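Local coordinates for beta-galactosidase (Bacillus circulans, PDB 4MAD), which probably hydrolyses terminal non-reducing beta-D-galactose residues of beta-D-galactosides, as a member of glycoside hydrolase family 35, at residues A[394-400]-A[487-493]. Sequence-based numbering, arbitrary orientation.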
loop_
_atom_site.group_PDB
_atom_site.type_symbol
_atom_site.label_atom_id
_atom_site.label_comp_id
_atom_site.label_asym_id
_atom_site.label_seq_id
_atom_site.Cartn_x
_atom_site.Cartn_y
_atom_site.Cartn_z
ATOM N N GLY A 394 4.551 -6.415 -10.263
ATOM C CA GLY A 394 3.975 -7.520 -10.990
ATOM C C GLY A 394 4.703 -8.842 -11.040
ATOM O O GLY A 394 5.206 -9.256 -10.082
ATOM N N PHE A 395 4.757 -9.455 -12.218
ATOM C CA PHE A 395 5.289 -10.787 -12.425
ATOM C C PHE A 395 6.420 -10.645 -13.432
ATOM O O PHE A 395 6.471 -9.699 -14.143
ATOM C CB PHE A 395 4.226 -11.725 -13.010
ATOM C CG PHE A 395 3.025 -11.942 -12.131
ATOM C CD1 PHE A 395 2.942 -13.033 -11.324
ATOM C CD2 PHE A 395 1.968 -11.064 -12.135
ATOM C CE1 PHE A 395 1.895 -13.228 -10.523
ATOM C CE2 PHE A 395 0.907 -11.286 -11.335
ATOM C CZ PHE A 395 0.875 -12.353 -10.530
ATOM N N ILE A 396 7.322 -11.590 -13.427
ATOM C CA ILE A 396 8.397 -11.601 -14.391
ATOM C C ILE A 396 8.752 -13.038 -14.702
ATOM O O ILE A 396 8.815 -13.836 -13.853
ATOM C CB ILE A 396 9.600 -10.799 -13.893
ATOM C CG1 ILE A 396 10.739 -10.852 -14.885
ATOM C CG2 ILE A 396 10.055 -11.302 -12.613
ATOM C CD1 ILE A 396 11.734 -9.910 -14.630
ATOM N N VAL A 397 8.945 -13.309 -15.966
ATOM C CA VAL A 397 9.296 -14.623 -16.368
ATOM C C VAL A 397 10.786 -14.649 -16.727
ATOM O O VAL A 397 11.237 -13.858 -17.470
ATOM C CB VAL A 397 8.533 -15.082 -17.608
ATOM C CG1 VAL A 397 8.964 -16.408 -18.023
ATOM C CG2 VAL A 397 7.087 -15.085 -17.366
ATOM N N TYR A 398 11.485 -15.610 -16.164
ATOM C CA TYR A 398 12.893 -15.818 -16.389
ATOM C C TYR A 398 13.049 -17.159 -17.138
ATOM O O TYR A 398 12.454 -18.109 -16.786
ATOM C CB TYR A 398 13.696 -15.943 -15.098
ATOM C CG TYR A 398 13.835 -14.721 -14.210
ATOM C CD1 TYR A 398 14.946 -13.903 -14.282
ATOM C CD2 TYR A 398 12.915 -14.431 -13.237
ATOM C CE1 TYR A 398 15.079 -12.836 -13.456
ATOM C CE2 TYR A 398 13.077 -13.382 -12.439
ATOM C CZ TYR A 398 14.157 -12.573 -12.546
ATOM O OH TYR A 398 14.308 -11.536 -11.751
ATOM N N GLU A 399 13.829 -17.158 -18.203
ATOM C CA GLU A 399 13.871 -18.278 -19.103
ATOM C C GLU A 399 15.323 -18.559 -19.568
ATOM O O GLU A 399 16.029 -17.661 -19.903
ATOM C CB GLU A 399 12.975 -17.938 -20.273
ATOM C CG GLU A 399 12.961 -18.771 -21.464
ATOM C CD GLU A 399 11.813 -18.348 -22.420
ATOM O OE1 GLU A 399 12.076 -17.761 -23.461
ATOM O OE2 GLU A 399 10.653 -18.531 -22.074
ATOM N N THR A 400 15.725 -19.815 -19.547
ATOM C CA THR A 400 17.049 -20.204 -19.995
ATOM C C THR A 400 17.010 -21.621 -20.488
ATOM O O THR A 400 16.162 -22.373 -20.097
ATOM C CB THR A 400 18.112 -20.090 -18.905
ATOM O OG1 THR A 400 19.430 -20.139 -19.463
ATOM C CG2 THR A 400 17.953 -21.178 -17.931
ATOM N N ASP A 487 22.872 -17.015 -19.228
ATOM C CA ASP A 487 22.244 -16.745 -20.501
ATOM C C ASP A 487 20.723 -16.750 -20.416
ATOM O O ASP A 487 20.101 -17.679 -20.803
ATOM C CB ASP A 487 22.742 -17.683 -21.604
ATOM C CG ASP A 487 22.405 -17.186 -22.979
ATOM O OD1 ASP A 487 21.716 -16.203 -23.090
ATOM O OD2 ASP A 487 22.857 -17.770 -23.949
ATOM N N TRP A 488 20.190 -15.702 -19.809
ATOM C CA TRP A 488 18.771 -15.519 -19.680
ATOM C C TRP A 488 18.008 -14.569 -20.582
ATOM O O TRP A 488 18.537 -13.610 -21.000
ATOM C CB TRP A 488 18.681 -15.025 -18.225
ATOM C CG TRP A 488 19.072 -16.033 -17.256
ATOM C CD1 TRP A 488 20.308 -16.264 -16.821
ATOM C CD2 TRP A 488 18.240 -16.995 -16.622
ATOM N NE1 TRP A 488 20.330 -17.281 -15.951
ATOM C CE2 TRP A 488 19.068 -17.773 -15.820
ATOM C CE3 TRP A 488 16.878 -17.268 -16.643
ATOM C CZ2 TRP A 488 18.578 -18.789 -15.037
ATOM C CZ3 TRP A 488 16.411 -18.271 -15.878
ATOM C CH2 TRP A 488 17.247 -19.028 -15.101
ATOM N N THR A 489 16.750 -14.905 -20.822
ATOM C CA THR A 489 15.789 -14.069 -21.470
ATOM C C THR A 489 14.687 -13.853 -20.440
ATOM O O THR A 489 14.281 -14.767 -19.832
ATOM C CB THR A 489 15.182 -14.710 -22.736
ATOM O OG1 THR A 489 16.203 -15.072 -23.667
ATOM C CG2 THR A 489 14.263 -13.732 -23.385
ATOM N N VAL A 490 14.247 -12.617 -20.250
ATOM C CA VAL A 490 13.266 -12.317 -19.226
ATOM C C VAL A 490 12.191 -11.438 -19.804
ATOM O O VAL A 490 12.455 -10.674 -20.663
ATOM C CB VAL A 490 13.877 -11.624 -18.039
ATOM C CG1 VAL A 490 15.026 -12.394 -17.508
ATOM C CG2 VAL A 490 14.193 -10.242 -18.373
ATOM N N TYR A 491 10.993 -11.641 -19.296
ATOM C CA TYR A 491 9.842 -10.929 -19.709
ATOM C C TYR A 491 9.178 -10.269 -18.500
ATOM O O TYR A 491 8.553 -10.887 -17.732
ATOM C CB TYR A 491 8.869 -11.901 -20.396
ATOM C CG TYR A 491 9.480 -12.768 -21.509
ATOM C CD1 TYR A 491 9.427 -12.399 -22.808
ATOM C CD2 TYR A 491 10.101 -13.941 -21.230
ATOM C CE1 TYR A 491 10.013 -13.191 -23.802
ATOM C CE2 TYR A 491 10.673 -14.728 -22.197
ATOM C CZ TYR A 491 10.632 -14.354 -23.486
ATOM O OH TYR A 491 11.196 -15.129 -24.467
ATOM N N PRO A 492 9.374 -8.994 -18.383
ATOM C CA PRO A 492 8.762 -8.263 -17.300
ATOM C C PRO A 492 7.248 -8.146 -17.574
ATOM O O PRO A 492 6.869 -7.791 -18.622
ATOM C CB PRO A 492 9.451 -6.926 -17.374
ATOM C CG PRO A 492 10.710 -7.188 -18.084
ATOM C CD PRO A 492 10.362 -8.181 -19.076
ATOM N N LEU A 493 6.429 -8.409 -16.567
ATOM C CA LEU A 493 4.999 -8.437 -16.686
ATOM C C LEU A 493 4.326 -7.567 -15.603
ATOM O O LEU A 493 3.839 -8.036 -14.657
ATOM C CB LEU A 493 4.473 -9.877 -16.639
ATOM C CG LEU A 493 4.909 -10.856 -17.731
ATOM C CD1 LEU A 493 4.789 -12.310 -17.404
ATOM C CD2 LEU A 493 4.348 -10.530 -18.981
#
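Just before the strand begins, Asp487 O accepts a hydrogen bond from Thr400 OG1 (2.9 Å). Trp488 then lays a face of its indole against the threonine: Thr400 CB sits 3.7 Å from the six-membered ring centroid, a CH-pi contact. From Thr489 onward, regular antiparallel pairing sets in. Thr489 exchanges two backbone bonds with Glu399 (N to Glu399 O 3.0 Å, O to Glu399 N 2.9 Å). Val490, in a non-hydrogen-bonded pair with Tyr398, packs CG1 3.6 Å from Tyr398 CD1. Tyr491 pairs with Val397 and donates its OH to Glu399 OE1 (3.0 Å), whose carboxylate also holds Gln453 through OE2. Pro492, lacking an amide hydrogen, faces Ile396 in a non-hydrogen-bonded pair, where the pairing with strand 395-400 asks for no amide donor. Leu493 closes the register with two bonds to Phe395, its CD1 3.6 Å from Val397 CG2. Within the first all-beta domain's antiparallel sheet, these strands lie between 378-380 and 449-457, while helix 371-374 covers the face carrying Val397, Tyr491 and Leu493.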